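Local coordinates for seryl-tRNA synthetase (Pyrococcus horikoshii, PDB 2DQ0), which probably attaches serine to tRNA(Ser) at the expense of ATP, and probably also charges tRNA(Sec) with serine, at residues I250-H255 with K304-V309; G349-K354 with T378-R383; A374-D379 with H401-T406. All blocks are in the same frame, centred on the assembly; numbering follows the deposited sequence.

Overall arrangement
All three contacts lie within the class II catalytic core: contacts 1 and 3 line the serine pocket, and contact 2 supplies a second-shell residue. Along the chain, contact 1 closes before the other two begin; contact 3 opens where contact 2 is still being completed, and the two share Thr-378 and Asp-379. Their centres lie about 15 Å (1 to 2), 11 Å (1 to 3) and 7 Å (2 to 3) apart. Strands 301-311 and 398-406 are neighbours in one mixed sheet, so contacts 1 and 3 face the bound seryl-adenylate analogue together. Contact 2 lies in flanking loops, its Gln-381 about 8 Å from the analogue, and there Gln-381 links Glu-254 with Thr-402.

Contact 1: residues I250-H255 with K304-V309; sequences IPTAEH and KVEQFV. With SSA (5'-O-(N-(L-seryl)-sulfamoyl)adenosine), chain G.
Lys-304 reaches across to Thr-252, its NZ donating a hydrogen bond to OG1 at 2.9 Å. The lysine leaves the strand with CG anti to the backbone N and then bends at chi3 and again at chi4 (57°), a curl that sets NZ against Thr-252 OG1 and leaves CD and CE beside the ligand's serine hydroxyl. A water at this end bonds to Ala-253 N, Lys-304 O and Lys-304 NZ. Thr-252 OG1 also caps the turn into the helix, accepting from Glu-254 N at 2.9 Å. The analogue's N10 adds a weak bond to Thr-252 OG1, 3.1 Å long.

The two glutamates converge on the seryl amino group, and Glu-306 takes the hydroxyl as well. Glu-306 bends at chi2 (87°), which turns its carboxylate so that OE1 accepts from the ligand OG at 2.7 Å, while OE2 accepts from N10 at 2.6 Å. Lys-304 NZ forms a salt bridge with the same Glu-306 OE1 through a weak hydrogen bond of 3.2 Å. Glu-254 stays extended beyond CG and also takes N10 on OE1, though that modelled separation is too short to be relied on. The carboxylate planes are only 14° apart, with Glu-254 OE1 and Glu-306 OE2 at 4.1 Å; the shared amino group would probably ease this approach. Glu-254 CG meets the edge of the Phe-308 ring, 3.9 Å from CE2.

Strand 301-311 runs between strands 273-282 and 398-406, with helix 316-333 packed on Gln-307 and Val-309, while helix 254-259 starts on the face that carries Glu-306 and Phe-308.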
# COMPACT_ATOMS: atom_id res chain seq x y z
N ILE A 250 -4.33 4.34 3.34
CA ILE A 250 -5.72 4.63 3.03
C ILE A 250 -6.56 3.37 3.00
O ILE A 250 -6.11 2.32 2.57
CB ILE A 250 -5.85 5.37 1.68
CG1 ILE A 250 -5.31 4.51 0.55
CG2 ILE A 250 -5.04 6.67 1.72
CD1 ILE A 250 -5.59 5.10 -0.80
N PRO A 251 -7.79 3.46 3.53
CA PRO A 251 -8.73 2.33 3.56
C PRO A 251 -9.63 2.33 2.34
O PRO A 251 -10.43 1.43 2.15
CB PRO A 251 -9.52 2.57 4.85
CG PRO A 251 -9.58 4.06 4.90
CD PRO A 251 -8.17 4.47 4.54
N THR A 252 -9.47 3.36 1.51
CA THR A 252 -10.27 3.53 0.30
C THR A 252 -9.76 4.79 -0.38
O THR A 252 -9.34 5.72 0.30
CB THR A 252 -11.76 3.74 0.62
OG1 THR A 252 -12.38 4.46 -0.45
CG2 THR A 252 -11.93 4.52 1.90
N ALA A 253 -9.80 4.83 -1.71
CA ALA A 253 -9.32 5.99 -2.46
C ALA A 253 -10.18 7.19 -2.10
O ALA A 253 -9.77 8.33 -2.29
CB ALA A 253 -9.38 5.73 -3.97
N GLU A 254 -11.37 6.91 -1.58
CA GLU A 254 -12.31 7.95 -1.14
C GLU A 254 -11.60 9.04 -0.30
O GLU A 254 -11.71 10.23 -0.61
CB GLU A 254 -13.42 7.32 -0.29
CG GLU A 254 -14.49 8.28 0.17
CD GLU A 254 -15.21 7.81 1.42
OE1 GLU A 254 -15.44 6.59 1.55
OE2 GLU A 254 -15.58 8.67 2.26
N HIS A 255 -10.89 8.62 0.75
CA HIS A 255 -10.18 9.55 1.63
C HIS A 255 -9.18 10.49 0.96
O HIS A 255 -9.26 11.69 1.17
CB HIS A 255 -9.50 8.81 2.78
CG HIS A 255 -10.44 8.04 3.65
ND1 HIS A 255 -11.81 8.04 3.44
CD2 HIS A 255 -10.23 7.30 4.76
CE1 HIS A 255 -12.40 7.33 4.39
NE2 HIS A 255 -11.46 6.87 5.20
N LYS A 304 -9.65 -1.42 -5.27
CA LYS A 304 -10.96 -0.82 -5.50
C LYS A 304 -10.97 0.40 -6.41
O LYS A 304 -10.20 1.34 -6.24
CB LYS A 304 -11.62 -0.46 -4.17
CG LYS A 304 -13.02 0.08 -4.33
CD LYS A 304 -13.75 0.15 -2.98
CE LYS A 304 -12.96 0.97 -1.95
NZ LYS A 304 -12.67 2.36 -2.42
N VAL A 305 -11.84 0.37 -7.40
CA VAL A 305 -12.03 1.48 -8.32
C VAL A 305 -13.14 2.26 -7.64
O VAL A 305 -14.23 1.72 -7.40
CB VAL A 305 -12.49 0.97 -9.70
CG1 VAL A 305 -12.84 2.15 -10.61
CG2 VAL A 305 -11.41 0.13 -10.32
N GLU A 306 -12.88 3.53 -7.33
CA GLU A 306 -13.83 4.36 -6.59
C GLU A 306 -14.38 5.60 -7.29
O GLU A 306 -13.64 6.33 -7.94
CB GLU A 306 -13.16 4.79 -5.28
CG GLU A 306 -13.97 5.74 -4.41
CD GLU A 306 -14.89 5.00 -3.48
OE1 GLU A 306 -15.20 3.83 -3.77
OE2 GLU A 306 -15.31 5.60 -2.47
N GLN A 307 -15.68 5.84 -7.10
CA GLN A 307 -16.34 7.03 -7.66
C GLN A 307 -16.39 8.08 -6.55
O GLN A 307 -16.79 7.78 -5.43
CB GLN A 307 -17.80 6.75 -8.03
CG GLN A 307 -18.09 5.76 -9.14
CD GLN A 307 -19.59 5.54 -9.27
OE1 GLN A 307 -20.13 4.49 -8.87
NE2 GLN A 307 -20.28 6.53 -9.81
N PHE A 308 -15.99 9.31 -6.86
CA PHE A 308 -16.08 10.37 -5.86
C PHE A 308 -16.59 11.62 -6.55
O PHE A 308 -16.16 11.95 -7.66
CB PHE A 308 -14.73 10.63 -5.22
CG PHE A 308 -14.80 11.52 -4.00
CD1 PHE A 308 -14.93 12.91 -4.13
CD2 PHE A 308 -14.66 10.97 -2.72
CE1 PHE A 308 -14.92 13.73 -3.00
CE2 PHE A 308 -14.65 11.78 -1.58
CZ PHE A 308 -14.78 13.17 -1.72
N VAL A 309 -17.52 12.30 -5.87
CA VAL A 309 -18.20 13.48 -6.38
C VAL A 309 -18.28 14.70 -5.47
O VAL A 309 -18.58 14.61 -4.27
CB VAL A 309 -19.65 13.11 -6.76
CG1 VAL A 309 -20.43 14.35 -7.17
CG2 VAL A 309 -19.65 12.11 -7.90
N10 SSA G . -15.47 4.73 -0.03
CA SSA G . -16.65 3.88 0.20
CB SSA G . -17.33 3.53 -1.09
OG SSA G . -16.57 2.59 -1.87
C9 SSA G . -16.32 2.56 0.91
O9 SSA G . -15.16 2.23 1.12
N8 SSA G . -17.36 1.82 1.31
S1 SSA G . -17.11 0.40 2.01
O1S SSA G . -16.39 0.69 3.24
O2S SSA G . -18.42 -0.26 2.07
O5' SSA G . -16.16 -0.36 1.02
C5' SSA G . -16.57 -0.56 -0.32
C4' SSA G . -16.51 -2.00 -0.71
O4' SSA G . -15.16 -2.49 -0.62
C3' SSA G . -17.32 -3.00 0.10
O3' SSA G . -18.68 -2.93 -0.27
C2' SSA G . -16.68 -4.28 -0.39
O2' SSA G . -17.04 -4.65 -1.70
C1' SSA G . -15.20 -3.89 -0.35
N9 SSA G . -14.56 -4.08 0.94
C8 SSA G . -14.66 -3.32 2.10
N7 SSA G . -13.95 -3.78 3.09
C5 SSA G . -13.34 -4.92 2.58
C6 SSA G . -12.47 -5.88 3.14
N6 SSA G . -12.04 -5.83 4.40
N1 SSA G . -12.03 -6.90 2.34
C2 SSA G . -12.46 -6.95 1.06
N3 SSA G . -13.30 -6.10 0.42
C4 SSA G . -13.71 -5.11 1.25
O HOH W 1 -9.67 2.60 -3.75

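Contact 2: residues G349-K354 with T378-R383; sequences GYVAAK and TDWQAR
Val-351 packs on Trp-380, its CA over one face of the ring, at the centre of a loop-against-loop contact in the class II catalytic core: segment 378-383 runs into the short helix 382-385, and segment 349-354 leads into strand 354-362. Trp-380 CG is anti to the backbone N (chi1 -160°), which sends the indole across toward the facing loop. At its root, CB rests 3.9 Å from Val-351 O. Farther out, CE2 comes to 4.0 Å from Tyr-350 O, which stands above the ring toward its rim, while NE1 is hydrogen-bonded to Leu-106 O. On the benzene side, CE3 packs against Val-351 CG1 at 3.7 Å and CZ3 against CG2 of the same valine at 3.7 Å; the far atom CZ2 approaches Tyr-350 CB. The backbone completes the grip, as Val-351 CA makes a CH-pi contact with the six-membered ring, 4.3 Å from its centroid and 20° off the normal.

Val-351 CG1 also meets Gln-381, whose OE1 bonds to Thr-402 OG1 and NE2 to Glu-254 OE2 and Ser-229 O. Through Val-351 the loop 349-354 thus touches a second-shell residue of the serine pocket. At the far end of the contact, Ala-353 CB sits 3.5 Å from Thr-378 OG1.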
# COMPACT_ATOMS: atom_id res chain seq x y z
N GLY A 349 -23.74 4.51 9.91
CA GLY A 349 -22.39 5.03 9.96
C GLY A 349 -22.38 6.55 10.00
O GLY A 349 -23.28 7.20 9.47
N TYR A 350 -21.34 7.11 10.62
CA TYR A 350 -21.20 8.54 10.81
C TYR A 350 -21.15 9.50 9.63
O TYR A 350 -21.73 10.58 9.67
CB TYR A 350 -19.97 8.81 11.69
CG TYR A 350 -20.24 8.67 13.17
CD1 TYR A 350 -20.95 7.58 13.67
CD2 TYR A 350 -19.80 9.66 14.07
CE1 TYR A 350 -21.24 7.47 15.02
CE2 TYR A 350 -20.07 9.55 15.43
CZ TYR A 350 -20.80 8.45 15.90
OH TYR A 350 -21.12 8.31 17.24
N VAL A 351 -20.46 9.12 8.57
CA VAL A 351 -20.29 10.03 7.46
C VAL A 351 -21.49 10.28 6.56
O VAL A 351 -21.74 11.41 6.15
CB VAL A 351 -19.11 9.60 6.58
CG1 VAL A 351 -18.76 10.71 5.61
CG2 VAL A 351 -17.92 9.24 7.46
N ALA A 352 -22.25 9.23 6.26
CA ALA A 352 -23.36 9.40 5.34
C ALA A 352 -24.67 9.93 5.90
O ALA A 352 -24.99 9.76 7.07
CB ALA A 352 -23.62 8.09 4.62
N ALA A 353 -25.41 10.59 5.02
CA ALA A 353 -26.74 11.09 5.36
C ALA A 353 -27.71 10.00 4.90
O ALA A 353 -28.75 9.77 5.50
CB ALA A 353 -27.02 12.39 4.61
N LYS A 354 -27.35 9.33 3.80
CA LYS A 354 -28.14 8.24 3.23
C LYS A 354 -27.18 7.33 2.48
O LYS A 354 -26.20 7.80 1.87
CB LYS A 354 -29.21 8.78 2.27
CG LYS A 354 -30.06 7.70 1.64
CD LYS A 354 -31.13 8.27 0.74
CE LYS A 354 -32.09 7.21 0.26
NZ LYS A 354 -33.19 7.83 -0.55
N THR A 378 -23.34 14.76 2.06
CA THR A 378 -23.79 16.11 2.35
C THR A 378 -22.55 17.00 2.51
O THR A 378 -21.60 16.88 1.73
CB THR A 378 -24.64 16.08 3.65
OG1 THR A 378 -25.87 15.41 3.37
CG2 THR A 378 -24.95 17.46 4.17
N ASP A 379 -22.55 17.84 3.54
CA ASP A 379 -21.43 18.72 3.82
C ASP A 379 -20.60 18.26 5.01
O ASP A 379 -19.84 19.06 5.57
CB ASP A 379 -21.93 20.15 4.09
CG ASP A 379 -22.83 20.25 5.33
OD1 ASP A 379 -23.21 21.38 5.69
OD2 ASP A 379 -23.16 19.22 5.95
N TRP A 380 -20.74 17.00 5.42
CA TRP A 380 -20.03 16.49 6.60
C TRP A 380 -18.51 16.49 6.46
O TRP A 380 -17.81 16.79 7.41
CB TRP A 380 -20.49 15.07 6.92
CG TRP A 380 -20.22 14.61 8.34
CD1 TRP A 380 -20.98 14.85 9.43
CD2 TRP A 380 -19.10 13.84 8.80
NE1 TRP A 380 -20.43 14.28 10.54
CE2 TRP A 380 -19.27 13.65 10.19
CE3 TRP A 380 -17.97 13.28 8.17
CZ2 TRP A 380 -18.35 12.93 10.97
CZ3 TRP A 380 -17.06 12.57 8.95
CH2 TRP A 380 -17.26 12.40 10.33
N GLN A 381 -18.01 16.12 5.28
CA GLN A 381 -16.58 16.08 5.04
C GLN A 381 -16.11 17.48 4.69
O GLN A 381 -15.07 17.94 5.18
CB GLN A 381 -16.23 15.10 3.91
CG GLN A 381 -16.74 13.70 4.17
CD GLN A 381 -16.28 12.71 3.13
OE1 GLN A 381 -16.51 12.89 1.93
NE2 GLN A 381 -15.64 11.65 3.58
N ALA A 382 -16.90 18.14 3.84
CA ALA A 382 -16.60 19.50 3.41
C ALA A 382 -16.37 20.42 4.60
O ALA A 382 -15.43 21.21 4.61
CB ALA A 382 -17.72 20.04 2.56
N ARG A 383 -17.21 20.30 5.62
CA ARG A 383 -17.05 21.17 6.78
C ARG A 383 -15.78 20.85 7.55
O ARG A 383 -15.23 21.71 8.23
CB ARG A 383 -18.28 21.06 7.68
CG ARG A 383 -18.55 22.27 8.57
CD ARG A 383 -19.94 22.18 9.21
NE ARG A 383 -21.03 22.36 8.25
CZ ARG A 383 -21.55 23.54 7.92
NH1 ARG A 383 -22.54 23.61 7.03
NH2 ARG A 383 -21.10 24.67 8.47

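Contact 3: residues A374-D379 with H401-T406; sequences ASNCTD and HTLNST. With SSA (5'-O-(N-(L-seryl)-sulfamoyl)adenosine), chain G.
His-401 turns its ring against Thr-378 through a chi1 of -89°, which carries CG to the side of the backbone N, and Thr-378 CA then stands over the centre of that ring. The resulting CH-pi contact measures 3.6 Å to the ring centroid and is nearly perpendicular, 5° off the normal. Thr-378 CG2 runs alongside to reach NE2, while ND1 bonds to Ser-316 OG. An alanine in place of His-401 would probably leave Thr-378 without the ring beneath its CA and Ser-316 without its imidazole partner. At Asn-404, CG lies between the backbone N and the carbonyl carbon (chi1 68°); this lifts OD1 toward the seryl CB of the analogue and lets it accept from a water at 2.7 Å that also meets Ser-375 OG.

Strands 367-376 and 398-406 are antiparallel neighbours in the central sheet of the class II core. Ser-375 and Asn-404 form a hydrogen-bonded pair, with Ser-375 N to Asn-404 O at 2.7 Å and Asn-404 N donating back to Ser-375 O at 3.2 Å, flanked by the non-hydrogen-bonded pairs Ala-374 with Ser-405 and Asn-376 with Leu-403. Beyond the regular pairing, Cys-377 N donates to Thr-402 O, and Thr-402 N to Thr-378 O. Asn-376 closes an Asx turn, its OD1 accepting from Thr-378 N at 2.9 Å with the donor above the carbonyl plane, and the same OD1 packs on Leu-403 CG. At the pocket end, Thr-406 OG1 donates to the ligand OG at 2.8 Å, and Thr-406 OG1 is itself hydrogen-bonded to Ser-373 N.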
# COMPACT_ATOMS: atom_id res chain seq x y z
N ALA A 374 -22.70 3.24 -1.77
CA ALA A 374 -22.82 4.58 -2.36
C ALA A 374 -23.38 5.52 -1.29
O ALA A 374 -24.49 5.34 -0.81
CB ALA A 374 -23.75 4.56 -3.57
N SER A 375 -22.62 6.53 -0.92
CA SER A 375 -23.05 7.46 0.12
C SER A 375 -23.16 8.91 -0.33
O SER A 375 -22.41 9.38 -1.19
CB SER A 375 -22.05 7.42 1.29
OG SER A 375 -21.83 6.10 1.74
N ASN A 376 -24.12 9.62 0.24
CA ASN A 376 -24.20 11.03 -0.03
C ASN A 376 -23.72 11.59 1.31
O ASN A 376 -24.35 11.41 2.36
CB ASN A 376 -25.62 11.50 -0.30
CG ASN A 376 -25.70 13.00 -0.55
OD1 ASN A 376 -24.72 13.73 -0.30
ND2 ASN A 376 -26.84 13.46 -1.03
N CYS A 377 -22.58 12.24 1.29
CA CYS A 377 -22.05 12.76 2.53
C CYS A 377 -22.47 14.16 2.88
O CYS A 377 -22.01 14.70 3.89
CB CYS A 377 -20.53 12.65 2.51
SG CYS A 377 -20.00 10.95 2.43
N THR A 378 -23.34 14.76 2.06
CA THR A 378 -23.79 16.11 2.35
C THR A 378 -22.55 17.00 2.51
O THR A 378 -21.60 16.88 1.73
CB THR A 378 -24.64 16.08 3.65
OG1 THR A 378 -25.87 15.41 3.37
CG2 THR A 378 -24.95 17.46 4.17
N ASP A 379 -22.55 17.84 3.54
CA ASP A 379 -21.43 18.72 3.82
C ASP A 379 -20.60 18.26 5.01
O ASP A 379 -19.84 19.06 5.57
CB ASP A 379 -21.93 20.15 4.09
CG ASP A 379 -22.83 20.25 5.33
OD1 ASP A 379 -23.21 21.38 5.69
OD2 ASP A 379 -23.16 19.22 5.95
N HIS A 401 -20.95 19.56 -1.44
CA HIS A 401 -21.45 18.29 -0.95
C HIS A 401 -20.53 17.24 -1.54
O HIS A 401 -20.06 17.40 -2.66
CB HIS A 401 -22.90 18.03 -1.37
CG HIS A 401 -23.91 18.58 -0.41
ND1 HIS A 401 -25.24 18.22 -0.45
CD2 HIS A 401 -23.78 19.43 0.63
CE1 HIS A 401 -25.88 18.83 0.54
NE2 HIS A 401 -25.02 19.57 1.21
N THR A 402 -20.23 16.21 -0.78
CA THR A 402 -19.36 15.16 -1.30
C THR A 402 -20.10 13.85 -1.32
O THR A 402 -20.96 13.59 -0.48
CB THR A 402 -18.07 14.98 -0.45
OG1 THR A 402 -18.41 14.57 0.88
CG2 THR A 402 -17.30 16.27 -0.39
N LEU A 403 -19.79 13.04 -2.32
CA LEU A 403 -20.38 11.72 -2.43
C LEU A 403 -19.31 10.72 -2.85
O LEU A 403 -18.28 11.09 -3.42
CB LEU A 403 -21.52 11.72 -3.45
CG LEU A 403 -22.78 12.49 -3.04
CD1 LEU A 403 -22.64 13.96 -3.41
CD2 LEU A 403 -23.96 11.88 -3.75
N ASN A 404 -19.55 9.45 -2.54
CA ASN A 404 -18.62 8.40 -2.94
C ASN A 404 -19.38 7.11 -3.14
O ASN A 404 -20.47 6.90 -2.59
CB ASN A 404 -17.49 8.22 -1.91
CG ASN A 404 -17.98 7.65 -0.60
OD1 ASN A 404 -18.29 6.47 -0.50
ND2 ASN A 404 -18.05 8.49 0.41
N SER A 405 -18.82 6.26 -3.97
CA SER A 405 -19.45 5.00 -4.24
C SER A 405 -18.48 4.04 -4.87
O SER A 405 -17.65 4.41 -5.71
CB SER A 405 -20.64 5.18 -5.19
OG SER A 405 -21.24 3.94 -5.53
N THR A 406 -18.60 2.80 -4.46
CA THR A 406 -17.77 1.78 -5.03
C THR A 406 -18.15 1.68 -6.50
O THR A 406 -19.32 1.82 -6.85
CB THR A 406 -18.09 0.41 -4.41
OG1 THR A 406 -18.16 0.54 -2.99
CG2 THR A 406 -17.04 -0.63 -4.79
N10 SSA G . -15.47 4.73 -0.03
CA SSA G . -16.65 3.88 0.20
CB SSA G . -17.33 3.53 -1.09
OG SSA G . -16.57 2.59 -1.87
C9 SSA G . -16.32 2.56 0.91
O9 SSA G . -15.16 2.23 1.12
N8 SSA G . -17.36 1.82 1.31
S1 SSA G . -17.11 0.40 2.01
O1S SSA G . -16.39 0.69 3.24
O2S SSA G . -18.42 -0.26 2.07
O5' SSA G . -16.16 -0.36 1.02
C5' SSA G . -16.57 -0.56 -0.32
C4' SSA G . -16.51 -2.00 -0.71
O4' SSA G . -15.16 -2.49 -0.62
C3' SSA G . -17.32 -3.00 0.10
O3' SSA G . -18.68 -2.93 -0.27
C2' SSA G . -16.68 -4.28 -0.39
O2' SSA G . -17.04 -4.65 -1.70
C1' SSA G . -15.20 -3.89 -0.35
N9 SSA G . -14.56 -4.08 0.94
C8 SSA G . -14.66 -3.32 2.10
N7 SSA G . -13.95 -3.78 3.09
C5 SSA G . -13.34 -4.92 2.58
C6 SSA G . -12.47 -5.88 3.14
N6 SSA G . -12.04 -5.83 4.40
N1 SSA G . -12.03 -6.90 2.34
C2 SSA G . -12.46 -6.95 1.06
N3 SSA G . -13.30 -6.10 0.42
C4 SSA G . -13.71 -5.11 1.25
O HOH W 2 -20.26 4.75 0.25